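Local coordinates for SusD-like carbohydrate binding protein BF1063 (Bacteroides fragilis NCTC 9343, PDB 3I4G) that probably binds carbohydrate at the outer membrane as a member of the SusD family of glycan-uptake proteins, at residues V384-E389 against R445-M450. Sequence-based numbering, arbitrary orientation.
Sequences VIRYAE and RIELAM
The guanidinium of R386 has L448 CD2 over one face, 3.5 Å from NH2, while E447 presents both its carboxylate and its backbone O at the edge of the same group. The contact is a buried arginine-glutamate salt bridge in the helical core of the SusD fold, joining the N-cap residue of helix 387-400 to the last turn of helix 433-447. NH1 and NH2 of R386 both point their N-H groups at one oxygen of E447: NH1 lies 2.9 Å from OE2 and NH2 3.2 Å from the same atom. The NH1 bond is the straighter, 159° at the hydrogen, and uses the anti lone pair of OE2; NH2 reaches this oxygen from above the carboxylate plane. The guanidinium and carboxylate planes stand 60° apart, and OE2 lies almost in the guanidinium plane. E447 turns its carboxylate this way through a bend at chi2 (65°), which also sets OE2 3.5 Å from A388 CB. Further charges share the cluster: E250 and E451 bind R386, and R318 and R420 bind E447, so the buried charges are balanced by several partners and both residues probably remain ionised. The side chains of L448, just past the helix end, and E389 run nearly perpendicular; L448 CD1 sits 4.2 Å from the aliphatic CG of E389, whose carboxylate is salt-bridged to R206 of helix 197-211.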
loop_
_atom_site.group_PDB
_atom_site.type_symbol
_atom_site.label_atom_id
_atom_site.label_comp_id
_atom_site.label_asym_id
_atom_site.label_seq_id
_atom_site.Cartn_x
_atom_site.Cartn_y
_atom_site.Cartn_z
ATOM N N VAL A 384 4.510 -4.771 3.847
ATOM C CA VAL A 384 4.603 -3.323 3.911
ATOM C C VAL A 384 5.828 -2.859 3.131
ATOM O O VAL A 384 5.777 -1.884 2.381
ATOM C CB VAL A 384 4.646 -2.866 5.375
ATOM C CG1 VAL A 384 4.787 -1.368 5.430
ATOM C CG2 VAL A 384 3.369 -3.281 6.108
ATOM N N ILE A 385 6.959 -3.539 3.295
ATOM C CA ILE A 385 8.183 -3.264 2.557
ATOM C C ILE A 385 8.691 -4.565 1.958
ATOM O O ILE A 385 9.003 -5.519 2.677
ATOM C CB ILE A 385 9.311 -2.683 3.440
ATOM C CG1 ILE A 385 8.894 -1.376 4.134
ATOM C CG2 ILE A 385 10.611 -2.485 2.632
ATOM C CD1 ILE A 385 8.613 -0.166 3.221
ATOM N N ARG A 386 8.763 -4.592 0.637
ATOM C CA ARG A 386 9.329 -5.705 -0.128
ATOM C C ARG A 386 10.656 -5.288 -0.745
ATOM O O ARG A 386 10.856 -4.143 -1.172
ATOM C CB ARG A 386 8.361 -6.180 -1.229
ATOM C CG ARG A 386 7.063 -6.670 -0.709
ATOM C CD ARG A 386 6.258 -7.506 -1.685
ATOM N NE ARG A 386 5.697 -6.842 -2.861
ATOM C CZ ARG A 386 6.152 -6.946 -4.118
ATOM N NH1 ARG A 386 7.328 -7.510 -4.428
ATOM N NH2 ARG A 386 5.437 -6.416 -5.092
ATOM N N TYR A 387 11.549 -6.272 -0.862
ATOM C CA TYR A 387 12.851 -5.989 -1.499
ATOM C C TYR A 387 12.677 -5.484 -2.944
ATOM O O TYR A 387 13.477 -4.712 -3.419
ATOM C CB TYR A 387 13.759 -7.213 -1.449
ATOM C CG TYR A 387 15.225 -6.982 -1.788
ATOM C CD1 TYR A 387 15.967 -6.045 -1.109
ATOM C CD2 TYR A 387 15.855 -7.748 -2.764
ATOM C CE1 TYR A 387 17.307 -5.878 -1.383
ATOM C CE2 TYR A 387 17.184 -7.578 -3.042
ATOM C CZ TYR A 387 17.892 -6.653 -2.351
ATOM O OH TYR A 387 19.257 -6.499 -2.598
ATOM N N ALA A 388 11.631 -5.912 -3.666
ATOM C CA ALA A 388 11.446 -5.352 -4.995
ATOM C C ALA A 388 11.267 -3.843 -4.961
ATOM O O ALA A 388 11.742 -3.145 -5.858
ATOM C CB ALA A 388 10.247 -5.950 -5.654
ATOM N N GLU A 389 10.590 -3.308 -3.941
ATOM C CA GLU A 389 10.452 -1.857 -3.838
ATOM C C GLU A 389 11.815 -1.230 -3.541
ATOM O O GLU A 389 12.136 -0.146 -4.036
ATOM C CB GLU A 389 9.460 -1.463 -2.747
ATOM C CG GLU A 389 9.342 0.067 -2.667
ATOM C CD GLU A 389 8.534 0.604 -1.507
ATOM O OE1 GLU A 389 7.761 -0.156 -0.897
ATOM O OE2 GLU A 389 8.681 1.822 -1.205
ATOM N N ARG A 445 4.689 0.698 -10.714
ATOM C CA ARG A 445 3.227 0.574 -10.765
ATOM C C ARG A 445 2.813 -0.880 -10.920
ATOM O O ARG A 445 1.953 -1.387 -10.192
ATOM C CB ARG A 445 2.658 1.386 -11.930
ATOM C CG ARG A 445 1.172 1.367 -11.954
ATOM C CD ARG A 445 0.537 2.084 -13.104
ATOM N NE ARG A 445 -0.935 2.167 -12.873
ATOM C CZ ARG A 445 -1.811 2.700 -13.706
ATOM N NH1 ARG A 445 -1.440 3.192 -14.868
ATOM N NH2 ARG A 445 -3.087 2.707 -13.371
ATOM N N ILE A 446 3.434 -1.571 -11.858
ATOM C CA ILE A 446 3.083 -2.958 -12.097
ATOM C C ILE A 446 3.486 -3.866 -10.952
ATOM O O ILE A 446 2.694 -4.644 -10.416
ATOM C CB ILE A 446 3.744 -3.458 -13.411
ATOM C CG1 ILE A 446 3.239 -2.683 -14.626
ATOM C CG2 ILE A 446 3.535 -4.971 -13.597
ATOM C CD1 ILE A 446 1.735 -2.600 -14.769
ATOM N N GLU A 447 4.723 -3.720 -10.497
ATOM C CA GLU A 447 5.224 -4.606 -9.443
ATOM C C GLU A 447 4.439 -4.501 -8.155
ATOM O O GLU A 447 4.153 -5.523 -7.521
ATOM C CB GLU A 447 6.699 -4.311 -9.195
ATOM C CG GLU A 447 7.307 -5.113 -8.085
ATOM C CD GLU A 447 7.376 -6.606 -8.317
ATOM O OE1 GLU A 447 7.260 -7.041 -9.478
ATOM O OE2 GLU A 447 7.547 -7.343 -7.330
ATOM N N LEU A 448 4.052 -3.285 -7.778
ATOM C CA LEU A 448 3.402 -3.045 -6.496
ATOM C C LEU A 448 1.911 -2.849 -6.591
ATOM O O LEU A 448 1.288 -2.467 -5.603
ATOM C CB LEU A 448 4.026 -1.803 -5.842
ATOM C CG LEU A 448 5.526 -1.838 -5.612
ATOM C CD1 LEU A 448 6.010 -0.454 -5.114
ATOM C CD2 LEU A 448 5.931 -2.950 -4.641
ATOM N N ALA A 449 1.301 -3.171 -7.715
ATOM C CA ALA A 449 -0.125 -2.934 -7.886
ATOM C C ALA A 449 -0.973 -3.627 -6.830
ATOM O O ALA A 449 -0.795 -4.809 -6.513
ATOM C CB ALA A 449 -0.588 -3.340 -9.307
HETATM N N MSE A 450 -1.946 -2.882 -6.303
HETATM C CA MSE A 450 -2.932 -3.317 -5.314
HETATM C C MSE A 450 -2.353 -3.464 -3.916
HETATM O O MSE A 450 -3.049 -3.996 -3.051
HETATM C CB MSE A 450 -3.653 -4.610 -5.725
HETATM C CG MSE A 450 -4.327 -4.532 -7.090
HETATM SE SE MSE A 450 -5.568 -3.037 -7.377
HETATM C CE MSE A 450 -6.703 -3.401 -5.848
#